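Local coordinates for laccase (Uncultured bacterium, PDB 4F7K), which probably couples the one-electron oxidation of phenolic and related substrates to the reduction of dioxygen to water, as laccases of the multicopper oxidase family do, at residues 132-137 with 187-192; 209-214 with 231-236. All blocks are in the same frame, centred on the assembly; numbering follows the deposited sequence.

Interaction 1: residues 132-137 with 187-192; sequences DLIIMI and RLINVA
D132 and R187 meet through a side-on, two-pronged salt bridge. NE of R187 gives its hydrogen to OD1 of D132 at 2.7 Å, and NH2 of R187 reaches OD2 of D132 at 2.9 Å. Both oxygens use the lone pair on the side of their sister oxygen, and the carboxylate and guanidinium planes are only 5° apart, so the two flat groups lock together almost as one plate. CG of D132 stands anti to its backbone N (chi1 -177°), and the R187 chain, extended from CG to NE, carries NE out to OD1 of D132. NH1 of R187, left out of this grip, bonds to OG1 of T98. The two residues sit on strands 131-140 and 183-190, parallel neighbours in a mixed sheet of a cupredoxin-like multicopper oxidase domain, with I134 paired to R187 and I137 to N190. The backbone ladder alternates across them, for example I135 N to R187 O at 2.7 Å and I189 N to I135 O at 2.7 Å. On the face carrying R187, I134 and I189 lie side by side, CG2 of I134 4.1 Å from CD1 of I189. On the other face CG1 of I135 meets CD1 of L188 at 3.8 Å, again pointing the same way. Where strand 183-190 ends, an Asx turn forms: OD1 of N190 accepts from A192 N, and CG1 of V191 lies 3.9 Å from CG of M136.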
# COMPACT_ATOMS: atom_id res chain seq x y z
N ASP A 132 11.23 12.75 -6.22
CA ASP A 132 10.74 11.47 -5.79
C ASP A 132 9.56 11.76 -4.86
O ASP A 132 9.76 12.12 -3.70
CB ASP A 132 11.87 10.72 -5.08
CG ASP A 132 11.48 9.31 -4.64
OD1 ASP A 132 10.26 9.00 -4.50
OD2 ASP A 132 12.43 8.52 -4.41
N LEU A 133 8.34 11.60 -5.39
CA LEU A 133 7.11 11.98 -4.69
C LEU A 133 6.25 10.76 -4.36
O LEU A 133 6.21 9.79 -5.13
CB LEU A 133 6.28 12.98 -5.51
CG LEU A 133 7.09 14.15 -6.10
CD1 LEU A 133 6.37 14.91 -7.22
CD2 LEU A 133 7.61 15.11 -5.01
N ILE A 134 5.57 10.82 -3.22
CA ILE A 134 4.70 9.74 -2.77
C ILE A 134 3.26 10.20 -2.93
O ILE A 134 2.92 11.29 -2.49
CB ILE A 134 5.02 9.39 -1.30
CG1 ILE A 134 6.40 8.72 -1.19
CG2 ILE A 134 3.90 8.55 -0.65
CD1 ILE A 134 7.03 8.81 0.21
N ILE A 135 2.42 9.37 -3.54
CA ILE A 135 1.05 9.73 -3.83
C ILE A 135 0.13 8.74 -3.15
O ILE A 135 -0.04 7.59 -3.64
CB ILE A 135 0.72 9.67 -5.36
CG1 ILE A 135 1.91 10.14 -6.22
CG2 ILE A 135 -0.59 10.41 -5.66
CD1 ILE A 135 2.36 11.52 -5.98
N MET A 136 -0.50 9.19 -2.07
CA MET A 136 -1.40 8.37 -1.30
C MET A 136 -2.84 8.74 -1.66
O MET A 136 -3.29 9.91 -1.48
CB MET A 136 -1.11 8.49 0.21
CG MET A 136 0.21 7.81 0.64
SD MET A 136 0.93 8.47 2.20
CE MET A 136 1.52 10.12 1.73
N ILE A 137 -3.54 7.77 -2.22
CA ILE A 137 -4.90 8.02 -2.65
C ILE A 137 -5.86 7.40 -1.65
O ILE A 137 -5.71 6.24 -1.28
CB ILE A 137 -5.15 7.51 -4.09
CG1 ILE A 137 -4.11 8.11 -5.04
CG2 ILE A 137 -6.57 7.84 -4.55
CD1 ILE A 137 -4.17 7.59 -6.51
N ARG A 187 5.41 7.46 -6.63
CA ARG A 187 5.10 6.28 -5.80
C ARG A 187 3.64 6.27 -5.37
O ARG A 187 3.26 6.93 -4.38
CB ARG A 187 6.03 6.24 -4.58
CG ARG A 187 7.54 6.16 -4.96
CD ARG A 187 8.35 6.17 -3.70
NE ARG A 187 9.78 6.36 -3.90
CZ ARG A 187 10.71 5.40 -3.75
NH1 ARG A 187 10.34 4.15 -3.45
NH2 ARG A 187 12.00 5.69 -3.92
N LEU A 188 2.82 5.53 -6.12
CA LEU A 188 1.39 5.58 -5.95
C LEU A 188 1.02 4.52 -4.96
O LEU A 188 1.44 3.37 -5.08
CB LEU A 188 0.63 5.32 -7.26
CG LEU A 188 0.44 6.45 -8.29
CD1 LEU A 188 1.71 7.19 -8.67
CD2 LEU A 188 -0.24 5.86 -9.55
N ILE A 189 0.21 4.91 -4.00
CA ILE A 189 -0.25 3.98 -3.02
C ILE A 189 -1.74 4.17 -2.84
O ILE A 189 -2.17 5.30 -2.52
CB ILE A 189 0.42 4.19 -1.65
CG1 ILE A 189 1.95 4.24 -1.79
CG2 ILE A 189 -0.04 3.08 -0.71
CD1 ILE A 189 2.71 4.62 -0.49
N ASN A 190 -2.51 3.09 -3.01
CA ASN A 190 -3.94 3.13 -2.70
C ASN A 190 -4.10 2.81 -1.21
O ASN A 190 -3.91 1.64 -0.82
CB ASN A 190 -4.77 2.15 -3.56
CG ASN A 190 -6.29 2.19 -3.21
OD1 ASN A 190 -6.68 2.83 -2.23
ND2 ASN A 190 -7.14 1.51 -4.00
N VAL A 191 -4.34 3.85 -0.39
CA VAL A 191 -4.43 3.66 1.06
C VAL A 191 -5.88 3.56 1.53
O VAL A 191 -6.14 3.42 2.71
CB VAL A 191 -3.67 4.76 1.86
CG1 VAL A 191 -2.19 4.80 1.44
CG2 VAL A 191 -4.34 6.17 1.68
N ALA A 192 -6.83 3.65 0.60
CA ALA A 192 -8.23 3.33 0.94
C ALA A 192 -8.41 1.88 1.39
O ALA A 192 -7.69 0.97 0.96
CB ALA A 192 -9.17 3.65 -0.25

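Interaction 2: residues 209-214 with 231-236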
# COMPACT_ATOMS: atom_id res chain seq x y z
N VAL A 209 7.29 1.09 -13.33
CA VAL A 209 8.53 0.36 -13.13
C VAL A 209 8.52 -0.63 -11.95
O VAL A 209 9.42 -1.47 -11.86
CB VAL A 209 9.74 1.31 -13.00
CG1 VAL A 209 9.90 2.11 -14.29
CG2 VAL A 209 9.56 2.25 -11.75
N ALA A 210 7.54 -0.52 -11.06
CA ALA A 210 7.36 -1.50 -9.97
C ALA A 210 5.90 -1.66 -9.53
O ALA A 210 5.10 -0.74 -9.70
CB ALA A 210 8.23 -1.13 -8.75
N LEU A 211 5.57 -2.83 -9.00
CA LEU A 211 4.28 -3.02 -8.33
C LEU A 211 4.49 -3.63 -6.95
O LEU A 211 5.28 -4.58 -6.79
CB LEU A 211 3.32 -3.87 -9.16
CG LEU A 211 3.07 -3.44 -10.61
CD1 LEU A 211 2.51 -4.59 -11.45
CD2 LEU A 211 2.16 -2.22 -10.69
N ASP A 212 3.79 -3.07 -5.95
CA ASP A 212 3.88 -3.56 -4.58
C ASP A 212 5.34 -3.67 -4.08
O ASP A 212 5.73 -4.63 -3.41
CB ASP A 212 3.14 -4.88 -4.43
CG ASP A 212 1.62 -4.72 -4.65
OD1 ASP A 212 1.15 -3.59 -4.87
OD2 ASP A 212 0.90 -5.74 -4.60
N GLY A 213 6.14 -2.67 -4.40
CA GLY A 213 7.53 -2.66 -3.94
C GLY A 213 8.45 -3.56 -4.75
O GLY A 213 9.63 -3.62 -4.46
N MET A 214 7.91 -4.24 -5.76
CA MET A 214 8.70 -5.20 -6.56
C MET A 214 8.87 -4.77 -8.01
O MET A 214 7.89 -4.74 -8.75
CB MET A 214 8.12 -6.62 -6.52
CG MET A 214 8.12 -7.24 -5.15
SD MET A 214 9.78 -7.61 -4.58
CE MET A 214 9.48 -7.67 -2.82
N GLN A 231 -2.48 -1.66 -2.56
CA GLN A 231 -1.57 -1.86 -3.71
C GLN A 231 -0.79 -0.59 -4.04
O GLN A 231 -1.25 0.54 -3.81
CB GLN A 231 -2.36 -2.33 -4.95
CG GLN A 231 -2.86 -3.79 -4.85
CD GLN A 231 -3.43 -4.33 -6.17
OE1 GLN A 231 -3.90 -3.56 -7.00
NE2 GLN A 231 -3.38 -5.65 -6.37
N ARG A 232 0.41 -0.80 -4.56
CA ARG A 232 1.31 0.28 -4.94
C ARG A 232 1.73 0.11 -6.39
O ARG A 232 1.83 -1.04 -6.91
CB ARG A 232 2.56 0.24 -4.07
CG ARG A 232 2.41 0.90 -2.74
CD ARG A 232 2.06 -0.08 -1.64
NE ARG A 232 3.14 -1.01 -1.41
CZ ARG A 232 2.99 -2.32 -1.27
NH1 ARG A 232 1.78 -2.85 -1.29
NH2 ARG A 232 4.07 -3.10 -1.10
N ALA A 233 2.00 1.23 -7.06
CA ALA A 233 2.71 1.17 -8.32
C ALA A 233 3.72 2.31 -8.34
O ALA A 233 3.38 3.42 -7.98
CB ALA A 233 1.78 1.25 -9.50
N ASP A 234 4.95 2.01 -8.75
CA ASP A 234 5.96 3.05 -8.98
C ASP A 234 5.97 3.48 -10.46
O ASP A 234 5.97 2.66 -11.35
CB ASP A 234 7.38 2.55 -8.60
CG ASP A 234 7.73 2.80 -7.14
OD1 ASP A 234 6.81 3.01 -6.29
OD2 ASP A 234 8.94 2.81 -6.81
N ILE A 235 6.00 4.78 -10.70
CA ILE A 235 6.03 5.31 -12.04
C ILE A 235 7.22 6.24 -12.20
O ILE A 235 7.45 7.13 -11.38
CB ILE A 235 4.72 6.02 -12.40
CG1 ILE A 235 3.65 4.97 -12.74
CG2 ILE A 235 4.90 6.99 -13.58
CD1 ILE A 235 2.27 5.36 -12.45
N ILE A 236 8.01 6.01 -13.25
CA ILE A 236 8.97 7.03 -13.59
C ILE A 236 8.51 7.64 -14.90
O ILE A 236 8.18 6.93 -15.85
CB ILE A 236 10.40 6.47 -13.63
CG1 ILE A 236 10.83 6.13 -12.19
CG2 ILE A 236 11.34 7.48 -14.27
CD1 ILE A 236 12.02 5.14 -12.13
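A classic beta bulge and a type I' turn shape this antiparallel strand pair in the multicopper oxidase fold. At the bulge V209 and A210 both face D234: V209 N donates to D234 O, and D234 N to A210 O, each at 2.9 Å. The turn runs from L211 to M214 and leads strand 204-211 into strand 214-220, with D212 and G213 at its corners. D212 lies against R232. The R232 chain bends at chi2 (95°, placing CD) and chi3 (66°, placing NE), and CA of D212 lies over one face of its guanidinium, 3.5 Å above the plane and offset toward the rim. OD1 of D212 takes the backbone N of R232 at 2.9 Å, an almost straight bond of 175°, and D212 N donates back to R232 O. Between the charged groups there is just a long ion pair, OD1 of D212 to NH1 of R232 at 3.7 Å, well out of the guanidinium plane. The carboxylate also has a salt bridge to R373 and a bond to D374 N, while NH2 of R232 pairs with D374. An alanine at D212 would probably leave the R232 N-H and the R373 charge without their mate and weaken the tie to the loop at D374. L211 and A233 form the non-hydrogen-bonded pair, CD2 of L211 on CB of A233. Beside the bulge, V209 crosses I236 at about a right angle, CG2 of V209 3.8 Å from CD1 of I236.

Interactions 1 and 2 lie in one six-stranded mixed sheet of the central multicopper oxidase region, their centres about 10 Å apart. Along the chain they come in series, 132-137 with 187-192 first, then 209-214 with 231-236. Strands 183-190 and 232-239 are neighbours and run antiparallel, so the two contacts abut: L188 N probably bonds to A233 O at 2.9 Å, and N190 N to Q231 O at 3.0 Å. Interaction 1 is the one parallel pairing in this sheet; interaction 2 is among the antiparallel ones. T98 joins the polar ends from both, bonding to R187 and D234, while D212 and R232 bond to R373 and D374, so the sheet is tied to both neighbouring multicopper oxidase regions.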